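Local coordinates for protein putative glycerophosphodiester phosphodiesterase (Galdieria sulphuraria, PDB 2O55) that is a putative glycerophosphodiester phosphodiesterase, a member of a family of enzymes built on the TIM-barrel fold, at residues K8-R13 against L240-Y245; E34-Y39 against Q105-K110; T167-Y172 against G192-F197. All coordinates share one frame; numbering follows the deposited sequence.

Contact 1: residues K8-R13 against L240-Y245; sequences KIVGHR and LICSNY. With SO4 (sulfate ion), chain B.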
# COMPACT_ATOMS: atom_id res chain seq x y z
N LYS A 8 -9.88 -10.02 4.04
CA LYS A 8 -9.36 -9.20 5.13
C LYS A 8 -9.25 -7.73 4.70
O LYS A 8 -9.06 -7.45 3.51
CB LYS A 8 -8.01 -9.73 5.59
CG LYS A 8 -8.09 -11.10 6.23
CD LYS A 8 -6.74 -11.72 6.35
CE LYS A 8 -6.88 -13.06 7.01
NZ LYS A 8 -6.30 -14.09 6.08
N ILE A 9 -9.38 -6.80 5.65
CA ILE A 9 -9.34 -5.37 5.34
C ILE A 9 -7.91 -4.85 5.22
O ILE A 9 -7.08 -5.12 6.08
CB ILE A 9 -10.02 -4.48 6.43
CG1 ILE A 9 -11.25 -5.15 7.05
CG2 ILE A 9 -10.35 -3.12 5.89
CD1 ILE A 9 -12.30 -5.50 6.08
N VAL A 10 -7.63 -4.10 4.15
CA VAL A 10 -6.41 -3.30 4.10
C VAL A 10 -6.79 -1.83 4.22
O VAL A 10 -7.54 -1.31 3.38
CB VAL A 10 -5.63 -3.51 2.81
CG1 VAL A 10 -4.37 -2.70 2.87
CG2 VAL A 10 -5.29 -4.95 2.63
N GLY A 11 -6.29 -1.15 5.25
CA GLY A 11 -6.57 0.28 5.44
C GLY A 11 -5.82 1.16 4.46
O GLY A 11 -4.61 1.36 4.60
N HIS A 12 -6.54 1.68 3.46
CA HIS A 12 -5.94 2.50 2.41
C HIS A 12 -5.41 3.81 2.98
O HIS A 12 -6.16 4.64 3.47
CB HIS A 12 -6.93 2.76 1.27
CG HIS A 12 -6.27 3.14 -0.03
ND1 HIS A 12 -6.97 3.37 -1.19
CD2 HIS A 12 -4.96 3.32 -0.34
CE1 HIS A 12 -6.13 3.69 -2.16
NE2 HIS A 12 -4.90 3.66 -1.67
N ARG A 13 -4.09 3.97 2.91
CA ARG A 13 -3.37 5.10 3.49
C ARG A 13 -3.70 5.31 4.97
O ARG A 13 -3.63 6.42 5.49
CB ARG A 13 -3.60 6.36 2.66
CG ARG A 13 -3.17 6.21 1.23
CD ARG A 13 -3.34 7.49 0.49
NE ARG A 13 -3.54 7.25 -0.93
CZ ARG A 13 -4.05 8.13 -1.78
NH1 ARG A 13 -4.40 9.32 -1.34
NH2 ARG A 13 -4.20 7.83 -3.07
N LEU A 240 -8.28 -9.89 -0.12
CA LEU A 240 -8.12 -8.66 0.65
C LEU A 240 -8.83 -7.55 -0.10
O LEU A 240 -9.08 -7.65 -1.32
CB LEU A 240 -6.64 -8.32 0.88
CG LEU A 240 -5.69 -9.33 1.59
CD1 LEU A 240 -4.85 -10.19 0.65
CD2 LEU A 240 -4.77 -8.61 2.51
N ILE A 241 -9.21 -6.51 0.64
CA ILE A 241 -9.83 -5.34 0.04
C ILE A 241 -9.15 -4.11 0.57
O ILE A 241 -9.18 -3.85 1.78
CB ILE A 241 -11.30 -5.25 0.35
CG1 ILE A 241 -12.02 -6.50 -0.16
CG2 ILE A 241 -11.86 -3.93 -0.24
CD1 ILE A 241 -13.46 -6.55 0.11
N CYS A 242 -8.52 -3.38 -0.35
CA CYS A 242 -7.88 -2.15 0.03
C CYS A 242 -8.95 -1.08 -0.07
O CYS A 242 -9.18 -0.51 -1.15
CB CYS A 242 -6.68 -1.87 -0.87
SG CYS A 242 -5.61 -0.56 -0.25
N SER A 243 -9.59 -0.82 1.07
CA SER A 243 -10.79 0.01 1.19
C SER A 243 -10.51 1.45 1.61
O SER A 243 -9.61 1.70 2.39
CB SER A 243 -11.72 -0.60 2.23
OG SER A 243 -12.92 0.15 2.37
N ASN A 244 -11.30 2.37 1.09
CA ASN A 244 -11.23 3.76 1.52
C ASN A 244 -12.10 3.99 2.74
O ASN A 244 -12.06 5.05 3.36
CB ASN A 244 -11.65 4.70 0.40
CG ASN A 244 -10.81 4.52 -0.86
OD1 ASN A 244 -9.61 4.24 -0.81
ND2 ASN A 244 -11.44 4.71 -2.01
N TYR A 245 -12.88 2.97 3.09
CA TYR A 245 -13.69 3.02 4.30
C TYR A 245 -13.57 1.72 5.10
O TYR A 245 -14.53 0.96 5.18
CB TYR A 245 -15.14 3.31 3.93
CG TYR A 245 -15.25 4.64 3.27
CD1 TYR A 245 -15.05 4.77 1.89
CD2 TYR A 245 -15.51 5.80 4.04
CE1 TYR A 245 -15.14 6.01 1.29
CE2 TYR A 245 -15.60 7.04 3.45
CZ TYR A 245 -15.41 7.14 2.07
OH TYR A 245 -15.47 8.37 1.46
S SO4 B . -4.56 5.50 -5.70
O1 SO4 B . -5.34 4.57 -6.49
O2 SO4 B . -4.96 6.83 -6.11
O3 SO4 B . -4.94 5.37 -4.31
O4 SO4 B . -3.12 5.28 -5.80
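The imidazole of His-12 and the side-chain amide of Asn-244 run alongside each other in the same direction, their planes 22° apart. ND1 of His-12 donates to OD1 of Asn-244 over 2.8 Å, with the oxygen tilted somewhat out of the ring plane. SG of Cys-242 sits over one ring face, offset toward the rim, 4.1 Å from the centroid of the His-12 ring. CG of His-12 stands anti to the backbone N (chi1 -159°), beside the carbonyl carbon; the ring that follows has SG over one face and OD1 at its edge. O3 of the sulfate lies at the ring's edge and accepts from NH2 of Arg-13 at 2.9 Å. Next to the His-12 site runs the seam that closes the TIM barrel, where the first strand, 8-12, pairs in parallel with the last, 240-243. Its bonds run from Ile-241 N to Lys-8 O, Val-10 N to Ile-241 O (2.8 Å), Ser-243 N to Val-10 O and His-12 N to Ser-243 O. On the face shared with Cys-242, CG2 of Val-10 meets CD2 of Leu-240 at 3.7 Å. Further out, ND2 of Asn-244 donates to the backbone oxygens of Phe-223 and Pro-220, which fixes the rotation of the amide, while Trp-218 and His-56 also bind the sulfate.

Contact 2: residues E34-Y39 against Q105-K110; sequences ERNIPY and QKFNLK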
# COMPACT_ATOMS: atom_id res chain seq x y z
N GLU A 34 -5.62 0.17 16.88
CA GLU A 34 -6.69 0.32 17.85
C GLU A 34 -8.03 -0.32 17.43
O GLU A 34 -8.63 -1.06 18.20
CB GLU A 34 -6.91 1.80 18.12
CG GLU A 34 -5.90 2.41 19.05
CD GLU A 34 -6.31 3.80 19.47
OE1 GLU A 34 -7.33 4.32 18.96
OE2 GLU A 34 -5.62 4.38 20.32
N ARG A 35 -8.50 -0.03 16.22
CA ARG A 35 -9.78 -0.58 15.72
C ARG A 35 -9.61 -2.03 15.27
O ARG A 35 -10.51 -2.61 14.65
CB ARG A 35 -10.31 0.28 14.58
CG ARG A 35 -10.48 1.74 14.96
CD ARG A 35 -11.89 2.00 15.42
NE ARG A 35 -12.08 3.35 15.95
CZ ARG A 35 -13.01 4.18 15.50
NH1 ARG A 35 -13.82 3.82 14.52
NH2 ARG A 35 -13.13 5.38 16.05
N ASN A 36 -8.45 -2.60 15.57
CA ASN A 36 -8.06 -3.98 15.25
C ASN A 36 -8.18 -4.36 13.74
O ASN A 36 -8.67 -5.45 13.41
CB ASN A 36 -8.75 -4.99 16.22
CG ASN A 36 -8.33 -4.82 17.74
OD1 ASN A 36 -7.16 -4.94 18.09
ND2 ASN A 36 -9.32 -4.59 18.63
N ILE A 37 -7.71 -3.48 12.84
CA ILE A 37 -7.72 -3.79 11.38
C ILE A 37 -6.37 -4.32 10.83
O ILE A 37 -5.36 -3.64 10.88
CB ILE A 37 -8.36 -2.65 10.46
CG1 ILE A 37 -7.34 -1.61 10.06
CG2 ILE A 37 -9.62 -1.97 11.07
CD1 ILE A 37 -7.48 -1.27 8.63
N PRO A 38 -6.38 -5.53 10.25
CA PRO A 38 -5.16 -6.33 10.22
C PRO A 38 -4.03 -5.82 9.33
O PRO A 38 -2.88 -6.16 9.59
CB PRO A 38 -5.65 -7.70 9.71
CG PRO A 38 -6.85 -7.41 8.96
CD PRO A 38 -7.50 -6.20 9.57
N TYR A 39 -4.37 -5.03 8.31
CA TYR A 39 -3.41 -4.54 7.31
C TYR A 39 -3.59 -3.06 7.05
O TYR A 39 -4.72 -2.57 7.13
CB TYR A 39 -3.65 -5.21 5.97
CG TYR A 39 -3.21 -6.63 5.89
CD1 TYR A 39 -4.12 -7.67 6.05
CD2 TYR A 39 -1.90 -6.95 5.64
CE1 TYR A 39 -3.72 -8.99 5.97
CE2 TYR A 39 -1.49 -8.26 5.57
CZ TYR A 39 -2.40 -9.27 5.73
OH TYR A 39 -1.95 -10.57 5.65
N GLN A 105 3.71 -0.72 20.26
CA GLN A 105 2.39 -1.37 20.26
C GLN A 105 2.54 -2.91 20.43
O GLN A 105 3.66 -3.42 20.44
CB GLN A 105 1.68 -0.99 18.95
CG GLN A 105 0.61 -1.94 18.47
CD GLN A 105 -0.74 -1.74 19.17
OE1 GLN A 105 -1.46 -0.79 18.86
NE2 GLN A 105 -1.08 -2.63 20.11
N LYS A 106 1.42 -3.63 20.58
CA LYS A 106 1.42 -5.10 20.57
C LYS A 106 0.57 -5.80 19.45
O LYS A 106 0.62 -7.03 19.29
CB LYS A 106 1.06 -5.65 21.95
CG LYS A 106 2.14 -5.43 22.96
CD LYS A 106 2.41 -6.73 23.69
CE LYS A 106 3.32 -6.56 24.89
NZ LYS A 106 2.52 -6.34 26.12
N PHE A 107 -0.18 -5.03 18.68
CA PHE A 107 -1.00 -5.54 17.58
C PHE A 107 -0.15 -5.95 16.37
O PHE A 107 0.64 -5.15 15.85
CB PHE A 107 -2.02 -4.48 17.19
CG PHE A 107 -2.99 -4.91 16.15
CD1 PHE A 107 -4.11 -5.66 16.48
CD2 PHE A 107 -2.80 -4.56 14.83
CE1 PHE A 107 -5.01 -6.07 15.52
CE2 PHE A 107 -3.71 -4.97 13.84
CZ PHE A 107 -4.82 -5.73 14.19
N ASN A 108 -0.31 -7.19 15.94
CA ASN A 108 0.39 -7.71 14.78
C ASN A 108 -0.10 -7.13 13.42
O ASN A 108 -0.51 -7.85 12.51
CB ASN A 108 0.35 -9.24 14.80
CG ASN A 108 1.33 -9.88 13.83
OD1 ASN A 108 2.45 -9.43 13.67
ND2 ASN A 108 0.89 -10.94 13.18
N LEU A 109 -0.06 -5.81 13.30
CA LEU A 109 -0.30 -5.15 12.03
C LEU A 109 0.69 -5.64 11.00
O LEU A 109 1.88 -5.78 11.29
CB LEU A 109 -0.12 -3.64 12.17
CG LEU A 109 -0.46 -2.76 10.95
CD1 LEU A 109 -1.94 -2.82 10.64
CD2 LEU A 109 -0.04 -1.33 11.21
N LYS A 110 0.20 -5.91 9.80
CA LYS A 110 1.06 -6.16 8.66
C LYS A 110 0.89 -4.98 7.71
O LYS A 110 -0.10 -4.26 7.82
CB LYS A 110 0.70 -7.48 7.98
CG LYS A 110 0.57 -8.65 8.93
CD LYS A 110 0.48 -9.97 8.20
CE LYS A 110 0.45 -11.11 9.18
NZ LYS A 110 -0.58 -12.11 8.77
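This is a loop-to-loop contact at the N-terminal end of the barrel strands: two turns, each leading from the end of a helix into a parallel strand, run side by side and pair where the strands begin. The first turn follows helix 26-34, which closes in a Schellman motif with Asn-36, at positive phi, as its C-prime residue. Phe-107 reaches across from the other turn, its CG anti to the backbone N (chi1 -176°). The far end of its ring lies against the backbone that leaves the Schellman turn: CZ approaches CA of Pro-38 edge-on at 4.0 Å, and CE2 comes within 3.6 Å of the carbonyl oxygen of Ile-37. OD1 of Asn-36 comes obliquely to CD1 and CE1 of the same ring, 3.5 Å from CD1 of Phe-107, with amide and ring planes 42° apart. CD1 of Leu-109 touches two successive carbonyl oxygens, those of Ile-37 and Pro-38.

An inverse gamma turn centred on Asn-108 bends the second chain, and beyond it the pairing starts. Lys-110 N donates to Pro-38 O at 3.1 Å, a nearly straight bond (173° at the hydrogen) lying in the carbonyl plane. In the parallel bridge to which this bond belongs, Tyr-39 and Lys-110 place their side chains on the same face of the sheet. CB of Lys-110 packs against CE2 of Tyr-39 at 3.3 Å, and its CD continues past the ring to the phenol OH.

Met-33 of helix 26-34 touches both Phe-107 and Leu-109, Ile-37 touches Pro-246 and Phe-247 at the start of helix 246-253, and Tyr-39 rests on Lys-8 and Val-10 of strand 8-12.

Contact 3: residues T167-Y172 against G192-F197; sequences TYLFNY and GVSMLF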
# COMPACT_ATOMS: atom_id res chain seq x y z
N THR A 167 3.69 -7.95 -4.17
CA THR A 167 2.41 -8.03 -4.85
C THR A 167 2.51 -7.18 -6.10
O THR A 167 2.89 -6.01 -6.03
CB THR A 167 1.28 -7.50 -3.95
OG1 THR A 167 1.25 -8.26 -2.75
CG2 THR A 167 -0.09 -7.58 -4.64
N TYR A 168 2.18 -7.77 -7.24
CA TYR A 168 2.16 -7.02 -8.48
C TYR A 168 0.83 -6.26 -8.53
O TYR A 168 -0.24 -6.86 -8.27
CB TYR A 168 2.26 -7.98 -9.65
CG TYR A 168 3.66 -8.26 -10.17
CD1 TYR A 168 4.78 -8.13 -9.35
CD2 TYR A 168 3.85 -8.71 -11.49
CE1 TYR A 168 6.07 -8.41 -9.84
CE2 TYR A 168 5.14 -9.00 -11.98
CZ TYR A 168 6.25 -8.84 -11.15
OH TYR A 168 7.52 -9.08 -11.64
N LEU A 169 0.91 -4.96 -8.83
CA LEU A 169 -0.27 -4.10 -8.97
C LEU A 169 -0.64 -3.92 -10.44
O LEU A 169 0.20 -3.51 -11.24
CB LEU A 169 0.02 -2.73 -8.38
CG LEU A 169 -0.32 -2.41 -6.93
CD1 LEU A 169 0.46 -1.19 -6.50
CD2 LEU A 169 -1.79 -2.14 -6.77
N PHE A 170 -1.90 -4.17 -10.79
CA PHE A 170 -2.33 -3.99 -12.17
C PHE A 170 -3.21 -2.78 -12.44
O PHE A 170 -3.53 -2.01 -11.53
CB PHE A 170 -3.02 -5.25 -12.68
CG PHE A 170 -2.10 -6.38 -12.83
CD1 PHE A 170 -2.02 -7.36 -11.84
CD2 PHE A 170 -1.23 -6.45 -13.92
CE1 PHE A 170 -1.09 -8.41 -11.96
CE2 PHE A 170 -0.33 -7.48 -14.05
CZ PHE A 170 -0.25 -8.46 -13.07
N ASN A 171 -3.61 -2.64 -13.71
CA ASN A 171 -4.51 -1.59 -14.18
C ASN A 171 -3.91 -0.20 -13.95
O ASN A 171 -4.61 0.73 -13.50
CB ASN A 171 -5.88 -1.70 -13.52
CG ASN A 171 -6.38 -3.13 -13.45
OD1 ASN A 171 -6.65 -3.63 -12.36
ND2 ASN A 171 -6.54 -3.78 -14.62
N TYR A 172 -2.62 -0.07 -14.26
CA TYR A 172 -1.91 1.18 -14.08
C TYR A 172 -2.69 2.38 -14.59
O TYR A 172 -3.18 3.15 -13.76
CB TYR A 172 -0.49 1.13 -14.65
CG TYR A 172 0.28 2.44 -14.60
CD1 TYR A 172 0.32 3.20 -13.43
CD2 TYR A 172 0.99 2.89 -15.71
CE1 TYR A 172 1.03 4.41 -13.39
CE2 TYR A 172 1.71 4.08 -15.67
CZ TYR A 172 1.73 4.83 -14.51
OH TYR A 172 2.44 6.01 -14.45
N GLY A 192 1.31 -12.30 -4.71
CA GLY A 192 -0.05 -11.80 -4.88
C GLY A 192 -0.19 -10.87 -6.06
O GLY A 192 0.80 -10.37 -6.59
N VAL A 193 -1.45 -10.65 -6.46
CA VAL A 193 -1.84 -9.63 -7.44
C VAL A 193 -2.86 -8.69 -6.83
O VAL A 193 -3.60 -9.06 -5.89
CB VAL A 193 -2.48 -10.22 -8.75
CG1 VAL A 193 -1.48 -11.00 -9.56
CG2 VAL A 193 -3.70 -11.07 -8.42
N SER A 194 -2.91 -7.47 -7.37
CA SER A 194 -3.83 -6.46 -6.89
C SER A 194 -4.46 -5.66 -8.03
O SER A 194 -3.75 -5.13 -8.90
CB SER A 194 -3.14 -5.56 -5.88
OG SER A 194 -3.95 -4.46 -5.55
N MSE A 195 -5.79 -5.58 -8.04
CA MSE A 195 -6.47 -5.02 -9.20
C MSE A 195 -7.45 -3.97 -8.80
O MSE A 195 -8.04 -4.05 -7.74
CB MSE A 195 -7.24 -6.11 -9.93
CG MSE A 195 -6.91 -7.53 -9.44
SE MSE A 195 -5.48 -8.34 -10.46
CE MSE A 195 -6.25 -7.92 -12.21
N LEU A 196 -7.66 -3.01 -9.69
CA LEU A 196 -8.69 -2.01 -9.48
C LEU A 196 -10.07 -2.65 -9.58
O LEU A 196 -10.31 -3.59 -10.35
CB LEU A 196 -8.50 -0.79 -10.40
CG LEU A 196 -7.47 0.26 -9.94
CD1 LEU A 196 -6.06 -0.28 -9.63
CD2 LEU A 196 -7.39 1.37 -10.96
N PHE A 197 -10.97 -2.15 -8.74
CA PHE A 197 -12.27 -2.73 -8.59
C PHE A 197 -13.04 -2.75 -9.90
O PHE A 197 -13.57 -3.78 -10.26
CB PHE A 197 -13.04 -2.00 -7.50
CG PHE A 197 -14.43 -2.54 -7.26
CD1 PHE A 197 -15.55 -1.73 -7.48
CD2 PHE A 197 -14.62 -3.84 -6.82
CE1 PHE A 197 -16.84 -2.22 -7.24
CE2 PHE A 197 -15.90 -4.33 -6.59
CZ PHE A 197 -17.01 -3.52 -6.80
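Strands 165-169 and 192-196, joined through helix 181-187, form a beta-alpha-beta unit of the TIM barrel, and this contact is the parallel pairing of its two strands. Tyr-168 N donates to Gly-192 O, Ser-194 N to Tyr-168 O at 2.9 Å, and Phe-170 N to Ser-194 O in a nearly straight bond of 2.8 Å (178° at the hydrogen). Thr-167, Leu-169 and Ser-194 share one face of the sheet. There CG2 of Thr-167 lies over the Gly-192 carbonyl, while CD2 of Leu-169 stands 3.4 Å from OG of Ser-194; the hydroxyl of Thr-167 is bonded to Asp-145 on the adjacent strand. Val-193 and Tyr-168 belong to the other face, the one against helix 181-187. CG1 of Val-193 meets the rim of the Phe-170 ring near its plane, 3.6 Å from CE1. The selenium of Met-195, a selenomethionine, makes an oblique Met-aromatic contact with the same ring, 3.9 Å from CD1 of Phe-170, the two side chains running alongside each other. Past the end of strand 165-169 a side chain takes over from the backbone: Asn-171, at positive phi, turns its amide toward strand 192-196. Its ND2 is taken up by the Gln-175 carbonyl and the Thr-177 hydroxyl, while OD1 of Asn-171 accepts from Leu-196 N at 2.9 Å, the donor tilted 19° from the plane of the amide carbonyl.

Contacts 1 and 3 are buried seams of one barrel, whereas contact 2 lies nearer the surface. The two seams differ in span: contact 3 joins strands separated by a single helix, while contact 1 pairs the first strand of the chain with the last. Both extend their backbone pairing with an asparagine OD1, which accepts from a histidine ring in contact 1 and from a backbone N in contact 3. Contact 2 has one backbone hydrogen bond across it and otherwise rests on side chains set against backbone carbonyls and on Tyr-39 against Lys-110. It meets contact 1 through strand 39-46, where Gly-11 N probably bonds to Tyr-39 O, but stands about 9 Å from contact 3 at the nearest atoms.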